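Local coordinates for conserved hypothetical secreted protein (Helicobacter pylori, PDB 4RNZ), which is a cell shape-determining protein that probably works as a zinc-dependent M23 metallopeptidase acting on peptidoglycan, at residues Leu12-Lys17 with Tyr45-Asp50; Ala58-Ser63 with Ile68-Lys73; Lys91-Ser96 with Ile106-Asp111; Met158-Ser163 with Gln341-Leu346. All blocks are in the same frame, centred on the assembly; numbering follows the deposited sequence.

Interaction 1: residues Leu12-Lys17 with Tyr45-Asp50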
# COMPACT_ATOMS: atom_id res chain seq x y z
N LEU A 12 -3.48 -18.73 -12.26
CA LEU A 12 -3.64 -19.82 -13.22
C LEU A 12 -2.52 -20.85 -13.09
O LEU A 12 -2.76 -22.07 -13.05
CB LEU A 12 -3.69 -19.20 -14.61
CG LEU A 12 -4.28 -19.89 -15.82
CD1 LEU A 12 -5.64 -20.51 -15.52
CD2 LEU A 12 -4.36 -18.83 -16.92
N GLY A 13 -1.30 -20.36 -12.98
CA GLY A 13 -0.17 -21.23 -12.74
C GLY A 13 -0.34 -22.01 -11.46
O GLY A 13 0.02 -23.16 -11.40
N PHE A 14 -0.90 -21.38 -10.41
CA PHE A 14 -1.13 -22.09 -9.16
C PHE A 14 -2.18 -23.20 -9.35
O PHE A 14 -2.06 -24.31 -8.81
CB PHE A 14 -1.53 -21.09 -8.06
CG PHE A 14 -1.77 -21.71 -6.72
CD1 PHE A 14 -0.72 -21.98 -5.86
CD2 PHE A 14 -3.06 -22.01 -6.31
CE1 PHE A 14 -0.95 -22.56 -4.63
CE2 PHE A 14 -3.30 -22.59 -5.07
CZ PHE A 14 -2.25 -22.87 -4.23
N LEU A 15 -3.23 -22.89 -10.10
CA LEU A 15 -4.28 -23.88 -10.35
C LEU A 15 -3.71 -25.08 -11.09
O LEU A 15 -3.91 -26.23 -10.67
CB LEU A 15 -5.41 -23.27 -11.15
CG LEU A 15 -6.19 -22.14 -10.51
CD1 LEU A 15 -7.40 -21.82 -11.37
CD2 LEU A 15 -6.64 -22.53 -9.10
N GLU A 16 -2.98 -24.80 -12.16
CA GLU A 16 -2.27 -25.81 -12.98
C GLU A 16 -1.33 -26.67 -12.14
O GLU A 16 -1.41 -27.89 -12.16
CB GLU A 16 -1.47 -25.12 -14.10
CG GLU A 16 -0.53 -26.01 -14.91
CD GLU A 16 0.11 -25.28 -16.08
OE1 GLU A 16 0.72 -24.20 -15.86
OE2 GLU A 16 0.00 -25.78 -17.23
N LYS A 17 -0.47 -26.04 -11.35
CA LYS A 17 0.48 -26.78 -10.52
C LYS A 17 -0.18 -27.73 -9.55
O LYS A 17 0.39 -28.76 -9.20
CB LYS A 17 1.37 -25.81 -9.74
CG LYS A 17 2.65 -26.44 -9.20
CD LYS A 17 3.86 -25.57 -9.54
CE LYS A 17 5.17 -26.29 -9.25
NZ LYS A 17 5.41 -26.42 -7.79
N TYR A 45 0.82 -16.92 2.17
CA TYR A 45 -0.47 -17.53 1.89
C TYR A 45 -0.56 -18.84 2.65
O TYR A 45 0.43 -19.30 3.24
CB TYR A 45 -0.69 -17.74 0.38
CG TYR A 45 0.21 -18.76 -0.29
CD1 TYR A 45 1.58 -18.51 -0.49
CD2 TYR A 45 -0.32 -19.96 -0.77
CE1 TYR A 45 2.40 -19.45 -1.11
CE2 TYR A 45 0.50 -20.91 -1.40
CZ TYR A 45 1.85 -20.65 -1.56
OH TYR A 45 2.64 -21.57 -2.18
N TYR A 46 -1.74 -19.44 2.60
CA TYR A 46 -2.03 -20.61 3.42
C TYR A 46 -2.68 -21.69 2.58
O TYR A 46 -3.56 -21.42 1.76
CB TYR A 46 -2.94 -20.24 4.59
CG TYR A 46 -2.38 -19.13 5.46
CD1 TYR A 46 -2.59 -17.79 5.11
CD2 TYR A 46 -1.60 -19.40 6.59
CE1 TYR A 46 -2.06 -16.77 5.88
CE2 TYR A 46 -1.08 -18.37 7.37
CZ TYR A 46 -1.32 -17.05 7.00
OH TYR A 46 -0.82 -16.00 7.73
N THR A 47 -2.25 -22.93 2.80
CA THR A 47 -2.81 -24.08 2.12
C THR A 47 -3.12 -25.23 3.09
O THR A 47 -2.52 -25.36 4.18
CB THR A 47 -1.87 -24.61 1.02
OG1 THR A 47 -0.66 -25.11 1.59
CG2 THR A 47 -1.56 -23.54 -0.01
N LEU A 48 -4.07 -26.05 2.67
CA LEU A 48 -4.44 -27.26 3.39
C LEU A 48 -4.57 -28.36 2.37
O LEU A 48 -5.27 -28.19 1.34
CB LEU A 48 -5.78 -27.11 4.11
CG LEU A 48 -6.21 -28.33 4.94
CD1 LEU A 48 -5.32 -28.56 6.15
CD2 LEU A 48 -7.66 -28.19 5.37
N ARG A 49 -3.91 -29.49 2.65
CA ARG A 49 -3.90 -30.63 1.73
C ARG A 49 -4.46 -31.86 2.46
O ARG A 49 -4.38 -31.93 3.68
CB ARG A 49 -2.47 -30.86 1.25
CG ARG A 49 -1.98 -29.77 0.29
CD ARG A 49 -0.54 -29.91 -0.12
NE ARG A 49 -0.13 -28.74 -0.88
CZ ARG A 49 -0.38 -28.54 -2.18
NH1 ARG A 49 -1.05 -29.44 -2.90
NH2 ARG A 49 0.02 -27.42 -2.77
N ASP A 50 -5.05 -32.81 1.72
CA ASP A 50 -5.52 -34.09 2.34
C ASP A 50 -4.37 -35.09 2.43
O ASP A 50 -3.22 -34.74 2.16
CB ASP A 50 -6.70 -34.70 1.57
CG ASP A 50 -6.32 -35.13 0.17
OD1 ASP A 50 -5.11 -35.24 -0.14
OD2 ASP A 50 -7.24 -35.34 -0.63
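Phe14, whose ring reaches Tyr45 and Thr47, is also tied to the strand through its backbone: its carbonyl oxygen is hydrogen-bonded to Asn18 ND2, and the other end of the same amide, Asn18 OD1, is held by Arg49 NH2. One asparagine just past the helical segment therefore spans both sides of the contact. Arg49 has a further partner in Asn53 O, bonded to its NH1, which restrains the guanidinium group at the margin of the apolar patch.

Between residues 12-17 and 45-50 themselves the contact is apolar, and one aromatic ring carries the helix's share. Phe14 has CG anti to the backbone N (chi1 -179°), which extends the ring outward from the helix toward the sheet, far enough to span most of the gap between the backbones, where the CA atoms of Phe14 and Thr47 are 11.6 Å apart. The leading atoms of the ring do the touching. Phe14 CE1 comes to 3.9 Å from Tyr45 CE2, the two side chains crossing obliquely. Phe14 CZ lies 4.3 Å from Thr47 CG2, a methyl placed at the edge of the phenyl ring and near its plane. Trp6 joins the cluster, meeting Tyr45 edge-to-face and Phe14 with ring planes inclined at about 35°, and Ile60 adds an aliphatic contact to Phe14.

Tyr45 and Thr47, two residues apart on strand 44-49, both direct their side chains toward the helix. The result is a two-layer, helix-on-sheet packing: helix 11-17 lies against one face of the five-stranded antiparallel sheet of the Csd3 N-terminal region, its strands in sequence order.

Interaction 2: residues Ala58-Ser63 with Ile68-Lys73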
# COMPACT_ATOMS: atom_id res chain seq x y z
N ALA A 58 -7.08 -23.14 -0.00
CA ALA A 58 -6.04 -22.12 -0.04
C ALA A 58 -6.61 -20.75 0.27
O ALA A 58 -7.75 -20.42 -0.14
CB ALA A 58 -5.37 -22.11 -1.39
N LEU A 59 -5.81 -19.96 1.00
CA LEU A 59 -6.13 -18.59 1.31
C LEU A 59 -4.95 -17.76 0.82
O LEU A 59 -3.82 -17.91 1.32
CB LEU A 59 -6.36 -18.40 2.80
CG LEU A 59 -7.55 -19.14 3.42
CD1 LEU A 59 -7.51 -18.99 4.93
CD2 LEU A 59 -8.88 -18.63 2.87
N ILE A 60 -5.21 -16.92 -0.17
CA ILE A 60 -4.19 -16.17 -0.89
C ILE A 60 -4.57 -14.68 -0.88
O ILE A 60 -5.56 -14.28 -1.50
CB ILE A 60 -4.06 -16.65 -2.34
CG1 ILE A 60 -3.72 -18.16 -2.40
CG2 ILE A 60 -2.99 -15.86 -3.08
CD1 ILE A 60 -3.97 -18.78 -3.78
N PRO A 61 -3.80 -13.86 -0.16
CA PRO A 61 -4.21 -12.47 -0.03
C PRO A 61 -4.03 -11.72 -1.34
O PRO A 61 -3.05 -11.95 -2.02
CB PRO A 61 -3.23 -11.91 1.01
CG PRO A 61 -2.58 -13.08 1.64
CD PRO A 61 -2.59 -14.16 0.62
N ILE A 62 -4.99 -10.87 -1.68
CA ILE A 62 -4.85 -9.96 -2.81
C ILE A 62 -4.76 -8.49 -2.38
O ILE A 62 -4.46 -7.65 -3.20
CB ILE A 62 -5.92 -10.15 -3.90
CG1 ILE A 62 -7.33 -10.10 -3.35
CG2 ILE A 62 -5.73 -11.48 -4.63
CD1 ILE A 62 -8.36 -10.32 -4.44
N SER A 63 -5.07 -8.19 -1.12
CA SER A 63 -4.85 -6.85 -0.57
C SER A 63 -4.67 -7.05 0.93
O SER A 63 -4.55 -8.19 1.39
CB SER A 63 -6.05 -5.93 -0.84
OG SER A 63 -7.20 -6.30 -0.08
N ILE A 68 -8.25 -14.48 -1.79
CA ILE A 68 -8.87 -15.53 -2.56
C ILE A 68 -8.99 -16.74 -1.66
O ILE A 68 -8.00 -17.16 -1.07
CB ILE A 68 -7.98 -15.92 -3.75
CG1 ILE A 68 -8.00 -14.81 -4.79
CG2 ILE A 68 -8.42 -17.25 -4.37
CD1 ILE A 68 -6.94 -14.99 -5.85
N HIS A 69 -10.19 -17.30 -1.58
CA HIS A 69 -10.41 -18.59 -0.94
C HIS A 69 -10.76 -19.64 -1.98
O HIS A 69 -11.82 -19.56 -2.61
CB HIS A 69 -11.54 -18.46 0.08
CG HIS A 69 -11.81 -19.71 0.86
ND1 HIS A 69 -13.05 -19.99 1.42
CD2 HIS A 69 -11.01 -20.76 1.17
CE1 HIS A 69 -13.00 -21.17 2.02
NE2 HIS A 69 -11.77 -21.64 1.91
N ILE A 70 -9.87 -20.61 -2.16
CA ILE A 70 -10.12 -21.76 -3.03
C ILE A 70 -10.41 -22.95 -2.15
O ILE A 70 -9.66 -23.22 -1.20
CB ILE A 70 -8.90 -22.11 -3.90
CG1 ILE A 70 -8.71 -21.02 -4.97
CG2 ILE A 70 -9.07 -23.47 -4.56
CD1 ILE A 70 -7.31 -20.98 -5.54
N TYR A 71 -11.50 -23.65 -2.44
CA TYR A 71 -11.82 -24.84 -1.63
C TYR A 71 -12.53 -25.87 -2.47
O TYR A 71 -13.27 -25.53 -3.41
CB TYR A 71 -12.66 -24.49 -0.41
CG TYR A 71 -13.91 -23.73 -0.74
CD1 TYR A 71 -13.87 -22.36 -0.94
CD2 TYR A 71 -15.15 -24.37 -0.88
CE1 TYR A 71 -15.00 -21.65 -1.25
CE2 TYR A 71 -16.28 -23.66 -1.19
CZ TYR A 71 -16.20 -22.29 -1.37
OH TYR A 71 -17.29 -21.55 -1.70
N LYS A 72 -12.25 -27.13 -2.15
CA LYS A 72 -12.90 -28.26 -2.78
C LYS A 72 -14.16 -28.60 -1.99
O LYS A 72 -14.07 -28.81 -0.79
CB LYS A 72 -11.96 -29.46 -2.81
CG LYS A 72 -12.51 -30.60 -3.65
CD LYS A 72 -11.50 -31.72 -3.83
CE LYS A 72 -12.11 -32.78 -4.74
NZ LYS A 72 -11.06 -33.71 -5.22
N LYS A 73 -15.32 -28.61 -2.64
CA LYS A 73 -16.55 -29.08 -1.99
C LYS A 73 -17.19 -30.18 -2.85
O LYS A 73 -17.49 -29.96 -4.03
CB LYS A 73 -17.53 -27.93 -1.73
CG LYS A 73 -18.95 -28.35 -1.37
CD LYS A 73 -19.65 -27.42 -0.38
CE LYS A 73 -19.68 -25.96 -0.84
NZ LYS A 73 -20.44 -25.75 -2.10
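Leu59 and His69 form the non-hydrogen-bonded pair of these antiparallel strands, and their side chains lie alongside one another, pointing the same way. Leu59 CD2 approaches His69 CD2 to 3.5 Å. The ring has CG anti to the backbone N (chi1 -177°), a setting that brings Ala58 O to its edge, in plane, 3.5 Å from His69 CD2. Tyr71 CD1 lies above one face, offset toward the rim, and His69 NE2 is hydrogen-bonded to Gln57 OE1, so several neighbours limit the rotation of the imidazole.

The framework is a beta hairpin of strands 55-61 and 66-73, whose segment axes run nearly antiparallel at 164°. Ala58 with Ile70 and Ile60 with Ile68 are its hydrogen-bonded pairs, each joined by two reciprocal N-H...O bonds; the shortest runs from Ile68 N to Ile60 O at 2.7 Å. Between them, the CA hydrogens of Leu59 and His69 point at Ile68 O and Ala58 O.

On the face bearing Ala58, Ile60, Ile68 and Ile70 the side-chain contacts are aliphatic. Ile60 and Ile68 share one conformation, with CG2 anti to N, and their CB atoms are 4.2 Å apart; farther out, Ile60 CD1 comes within 4.4 Å of Ile70 CD1. Ile62, beyond the end of the strand, adopts a different rotamer: CG1 sits between the backbone N and the carbonyl carbon (chi1 53°), and CG2 is the branch that meets Ile68 CD1, at 3.9 Å, the two chains crossing at about a right angle. Trp6 and Ile39 pack on Ile60, while Phe81 contacts both Ile62 and Ile68.

Interaction 3: residues Lys91-Ser96 with Ile106-Asp111. With PO4 (phosphate ion), chain G.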
# COMPACT_ATOMS: atom_id res chain seq x y z
N LYS A 91 2.02 0.53 18.38
CA LYS A 91 3.25 0.78 19.14
C LYS A 91 3.66 2.23 19.00
O LYS A 91 3.31 2.90 18.01
CB LYS A 91 4.41 -0.08 18.66
CG LYS A 91 4.19 -1.57 18.91
CD LYS A 91 5.49 -2.35 18.90
CE LYS A 91 5.32 -3.67 19.65
NZ LYS A 91 4.19 -4.45 19.07
N THR A 92 4.46 2.68 19.96
CA THR A 92 5.12 3.97 19.88
C THR A 92 6.62 3.83 19.97
O THR A 92 7.18 3.41 21.00
CB THR A 92 4.64 4.90 20.99
OG1 THR A 92 3.23 5.04 20.90
CG2 THR A 92 5.29 6.29 20.87
N LEU A 93 7.29 4.20 18.89
CA LEU A 93 8.73 4.30 18.87
C LEU A 93 9.14 5.71 19.30
O LEU A 93 8.70 6.70 18.71
CB LEU A 93 9.27 4.04 17.47
CG LEU A 93 10.77 4.26 17.25
CD1 LEU A 93 11.61 3.34 18.12
CD2 LEU A 93 11.08 4.03 15.79
N LEU A 94 9.96 5.78 20.34
CA LEU A 94 10.64 7.03 20.73
C LEU A 94 12.15 6.85 20.55
O LEU A 94 12.76 5.88 21.02
CB LEU A 94 10.34 7.36 22.17
CG LEU A 94 8.88 7.43 22.59
CD1 LEU A 94 8.80 7.63 24.10
CD2 LEU A 94 8.14 8.54 21.86
N LEU A 95 12.78 7.80 19.89
CA LEU A 95 14.16 7.61 19.51
C LEU A 95 14.96 8.90 19.65
O LEU A 95 14.48 9.98 19.28
CB LEU A 95 14.16 7.12 18.07
CG LEU A 95 15.40 6.53 17.45
CD1 LEU A 95 14.92 5.51 16.42
CD2 LEU A 95 16.25 7.62 16.81
N SER A 96 16.17 8.78 20.20
CA SER A 96 17.16 9.88 20.17
C SER A 96 18.21 9.49 19.15
O SER A 96 18.84 8.46 19.29
CB SER A 96 17.80 10.11 21.55
OG SER A 96 18.79 11.11 21.47
N ILE A 106 16.03 0.84 12.39
CA ILE A 106 16.26 -0.60 12.25
C ILE A 106 16.75 -1.20 13.57
O ILE A 106 16.31 -2.27 13.99
CB ILE A 106 17.25 -0.92 11.13
CG1 ILE A 106 16.71 -0.43 9.78
CG2 ILE A 106 17.54 -2.42 11.07
CD1 ILE A 106 15.45 -1.10 9.32
N LYS A 107 17.65 -0.49 14.24
CA LYS A 107 18.14 -0.98 15.53
C LYS A 107 16.99 -1.22 16.49
O LYS A 107 16.95 -2.26 17.15
CB LYS A 107 19.14 -0.03 16.18
CG LYS A 107 19.76 -0.64 17.43
CD LYS A 107 20.41 0.39 18.34
CE LYS A 107 21.06 -0.33 19.52
NZ LYS A 107 21.53 0.61 20.58
N ALA A 108 16.04 -0.28 16.55
CA ALA A 108 14.93 -0.35 17.52
C ALA A 108 13.76 -1.24 17.13
O ALA A 108 13.01 -1.69 18.01
CB ALA A 108 14.42 1.05 17.79
N THR A 109 13.58 -1.50 15.83
CA THR A 109 12.38 -2.25 15.37
C THR A 109 12.68 -3.47 14.51
O THR A 109 11.78 -4.25 14.23
CB THR A 109 11.50 -1.33 14.50
OG1 THR A 109 12.21 -1.01 13.29
CG2 THR A 109 11.15 -0.06 15.26
N ASN A 110 13.91 -3.57 14.04
CA ASN A 110 14.30 -4.52 13.03
C ASN A 110 13.35 -4.52 11.81
O ASN A 110 13.13 -5.56 11.20
CB ASN A 110 14.41 -5.92 13.63
CG ASN A 110 15.20 -6.86 12.75
OD1 ASN A 110 16.27 -6.52 12.23
ND2 ASN A 110 14.66 -8.05 12.55
N ASP A 111 12.83 -3.35 11.45
CA ASP A 111 11.84 -3.26 10.38
C ASP A 111 12.14 -2.24 9.29
O ASP A 111 11.79 -1.07 9.40
CB ASP A 111 10.48 -2.98 10.94
CG ASP A 111 9.41 -2.99 9.86
OD1 ASP A 111 9.65 -3.54 8.77
OD2 ASP A 111 8.35 -2.46 10.10
P PO4 G . 5.29 -8.38 17.71
O1 PO4 G . 5.28 -7.76 16.32
O2 PO4 G . 6.69 -8.88 17.98
O3 PO4 G . 4.31 -9.53 17.81
O4 PO4 G . 4.89 -7.41 18.80
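Strand 91-96 passes the last turn of helix 101-109 with the CA atoms of Leu93 and Ala108 7.9 Å apart, and no hydrogen bond joins the two segments. Leu93 makes the connection with both branches. Its CG lies anti to the backbone N (chi1 173°), which carries the isobutyl group out toward the helix. There Leu93 CD1 meets Ala108 CB at 3.6 Å, and the second methyl, Leu93 CD2, lies 4.1 Å from Thr109 CG2. The Leu93 and Thr109 side chains cross at about a right angle.

Thr109 divides its branches between two tasks. While CG2 packs against the strand, OG1 accepts from Asp111 N at 3.0 Å, an ST turn with a markedly bent bond (137°), and is also hydrogen-bonded to Ile105 O. The hydroxyl thus holds the chain where the helix ends and Asn110 takes a positive phi. Asp111 then serves as N-cap of the following helix, its carboxylate bonded to Leu113 N and salt-bridged to Arg143. Two residues before Leu93 on the strand, Lys91 NZ donates to O4 of a phosphate ion at 3.1 Å; Lys89 and Tyr145 bind the same ion, which probably came from the crystallisation liquor.

Helix 101-109 rests on the sheet where strand 87-96 runs between strands 136-146 and 357-361: Ile139 lies beside Leu93, Tyr141 touches Thr109, Phe357 touches Ala108, and helix 112-121 adjoins through Leu114.

Interaction 4: residues Met158-Ser163 with Gln341-Leu346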
# COMPACT_ATOMS: atom_id res chain seq x y z
N MET A 158 1.05 8.56 13.40
CA MET A 158 1.67 9.85 13.70
C MET A 158 3.19 9.71 13.67
O MET A 158 3.76 8.67 14.08
CB MET A 158 1.25 10.34 15.08
CG MET A 158 1.89 11.67 15.45
SD MET A 158 1.50 12.20 17.13
CE MET A 158 2.49 11.09 18.10
N ALA A 159 3.85 10.74 13.17
CA ALA A 159 5.29 10.83 13.32
C ALA A 159 5.69 12.24 13.69
O ALA A 159 4.96 13.19 13.45
CB ALA A 159 6.00 10.37 12.06
N MET A 160 6.85 12.35 14.32
CA MET A 160 7.42 13.63 14.74
C MET A 160 8.94 13.53 14.69
O MET A 160 9.55 12.53 15.12
CB MET A 160 6.97 13.99 16.16
CG MET A 160 7.42 15.38 16.63
SD MET A 160 9.11 15.42 17.26
CE MET A 160 8.83 14.74 18.89
N VAL A 161 9.55 14.54 14.09
CA VAL A 161 11.00 14.71 14.17
C VAL A 161 11.24 16.13 14.72
O VAL A 161 10.48 17.05 14.41
CB VAL A 161 11.72 14.45 12.83
CG1 VAL A 161 11.28 13.13 12.22
CG2 VAL A 161 11.49 15.60 11.86
N SER A 162 12.23 16.26 15.60
CA SER A 162 12.58 17.53 16.23
C SER A 162 13.95 17.94 15.73
O SER A 162 14.84 17.11 15.61
CB SER A 162 12.66 17.41 17.73
OG SER A 162 13.88 16.76 18.06
N SER A 163 14.09 19.22 15.43
CA SER A 163 15.35 19.79 14.98
C SER A 163 15.39 21.22 15.50
O SER A 163 14.42 21.99 15.33
CB SER A 163 15.43 19.74 13.45
OG SER A 163 16.64 20.28 12.97
N GLN A 341 -0.15 16.20 22.78
CA GLN A 341 -0.08 16.29 24.24
C GLN A 341 0.42 14.97 24.81
O GLN A 341 1.29 14.94 25.67
CB GLN A 341 -1.45 16.61 24.83
CG GLN A 341 -1.72 18.11 24.92
CD GLN A 341 -3.20 18.46 24.90
OE1 GLN A 341 -4.07 17.61 25.10
NE2 GLN A 341 -3.48 19.72 24.64
N LYS A 342 -0.14 13.88 24.32
CA LYS A 342 0.27 12.57 24.79
C LYS A 342 1.71 12.28 24.44
O LYS A 342 2.45 11.78 25.28
CB LYS A 342 -0.69 11.49 24.28
CG LYS A 342 -0.15 10.08 24.32
CD LYS A 342 0.24 9.62 25.70
CE LYS A 342 -0.95 9.40 26.57
NZ LYS A 342 -0.51 8.57 27.72
N LEU A 343 2.15 12.60 23.23
CA LEU A 343 3.56 12.38 22.88
C LEU A 343 4.51 13.12 23.85
O LEU A 343 5.52 12.56 24.29
CB LEU A 343 3.85 12.76 21.43
CG LEU A 343 5.31 12.64 21.01
CD1 LEU A 343 5.83 11.21 21.16
CD2 LEU A 343 5.52 13.14 19.59
N GLU A 344 4.21 14.37 24.17
CA GLU A 344 5.04 15.13 25.11
C GLU A 344 5.16 14.44 26.45
O GLU A 344 6.27 14.32 27.00
CB GLU A 344 4.50 16.55 25.31
CG GLU A 344 4.73 17.46 24.11
CD GLU A 344 6.16 17.37 23.57
OE1 GLU A 344 7.13 17.49 24.37
OE2 GLU A 344 6.31 17.17 22.34
N GLU A 345 4.02 13.98 26.96
CA GLU A 345 3.97 13.26 28.22
C GLU A 345 4.82 11.99 28.17
O GLU A 345 5.49 11.68 29.14
CB GLU A 345 2.53 12.92 28.62
CG GLU A 345 1.73 14.16 29.03
CD GLU A 345 0.27 13.86 29.34
OE1 GLU A 345 -0.07 12.68 29.56
OE2 GLU A 345 -0.53 14.82 29.35
N LEU A 346 4.78 11.27 27.05
CA LEU A 346 5.58 10.05 26.89
C LEU A 346 7.06 10.35 26.83
O LEU A 346 7.87 9.59 27.37
CB LEU A 346 5.15 9.26 25.65
CG LEU A 346 3.78 8.60 25.73
CD1 LEU A 346 3.33 8.11 24.34
CD2 LEU A 346 3.80 7.45 26.74
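Leu343 is the residue through which helical segment 341-346 meets Met158 and Met160, and the i to i+4 bonds of the helix span it. Gln341 opens the segment, its carbonyl oxygen accepting from Glu345 N at 3.2 Å. Lys342 O accepts in turn from Leu346 N at 3.0 Å; its side chain lies against Phe363, with a weak hydrogen bond from NZ to the carbonyl oxygen of His366 in the C-terminal histidine tag.

Leu343 is directed toward the strand, with CG anti to the backbone N (chi1 176°). The CD2 branch does nearly all the touching, approached by both methionine methyls. Met160 CE comes to 3.7 Å from Leu343 CD2 and Met158 CE lies 4.0 Å from that same carbon. Met158 runs extended to its sulfur and turns only at the last torsion, so that its methyl also lies 4.0 Å from Leu343 CB. Met160 instead folds at chi2 and again at chi3 (-82° and -78°), a hooked shape in which both ends grip the leucine: Met160 CB stands 3.8 Å from Leu343 CD2. Flexible thioethers thus fit themselves to a branched aliphatic group, with no polar bond between the segments.

Glu344 packs on Tyr169. Leu346 touches Phe363, and its carbonyl oxygen is hydrogen-bonded to His350 ND1, in a residue that also binds nickel, and to Thr349 OG1. Helix 326-348 lies across a face of the antiparallel sheet, over strand 153-163 and its neighbours 136-146 and 166-172, which contribute Ala138 and Tyr169.

The four contacts follow one another along the chain and fall into two groups. Interactions 1 and 2, centres 9 Å apart, belong to the N-terminal five-stranded sheet; strands 44-49 and 55-61 are neighbours in it, joined by a probable hydrogen bond between Leu59 N and Tyr46 O, and Leu15 of the helix packs on Ile70. Interactions 3 and 4, with centres 14 Å apart, share the second antiparallel sheet, where Leu94 touches Leu343 although helix 326-348 comes from the far end of the sequence. The groups are separate: interactions 1 and 4 lie 46 Å apart between centres, on opposite sides of the chain's centre. Both of these sheets have helices packed on them, while the N-terminal region also supplies Glu34 to the zinc site.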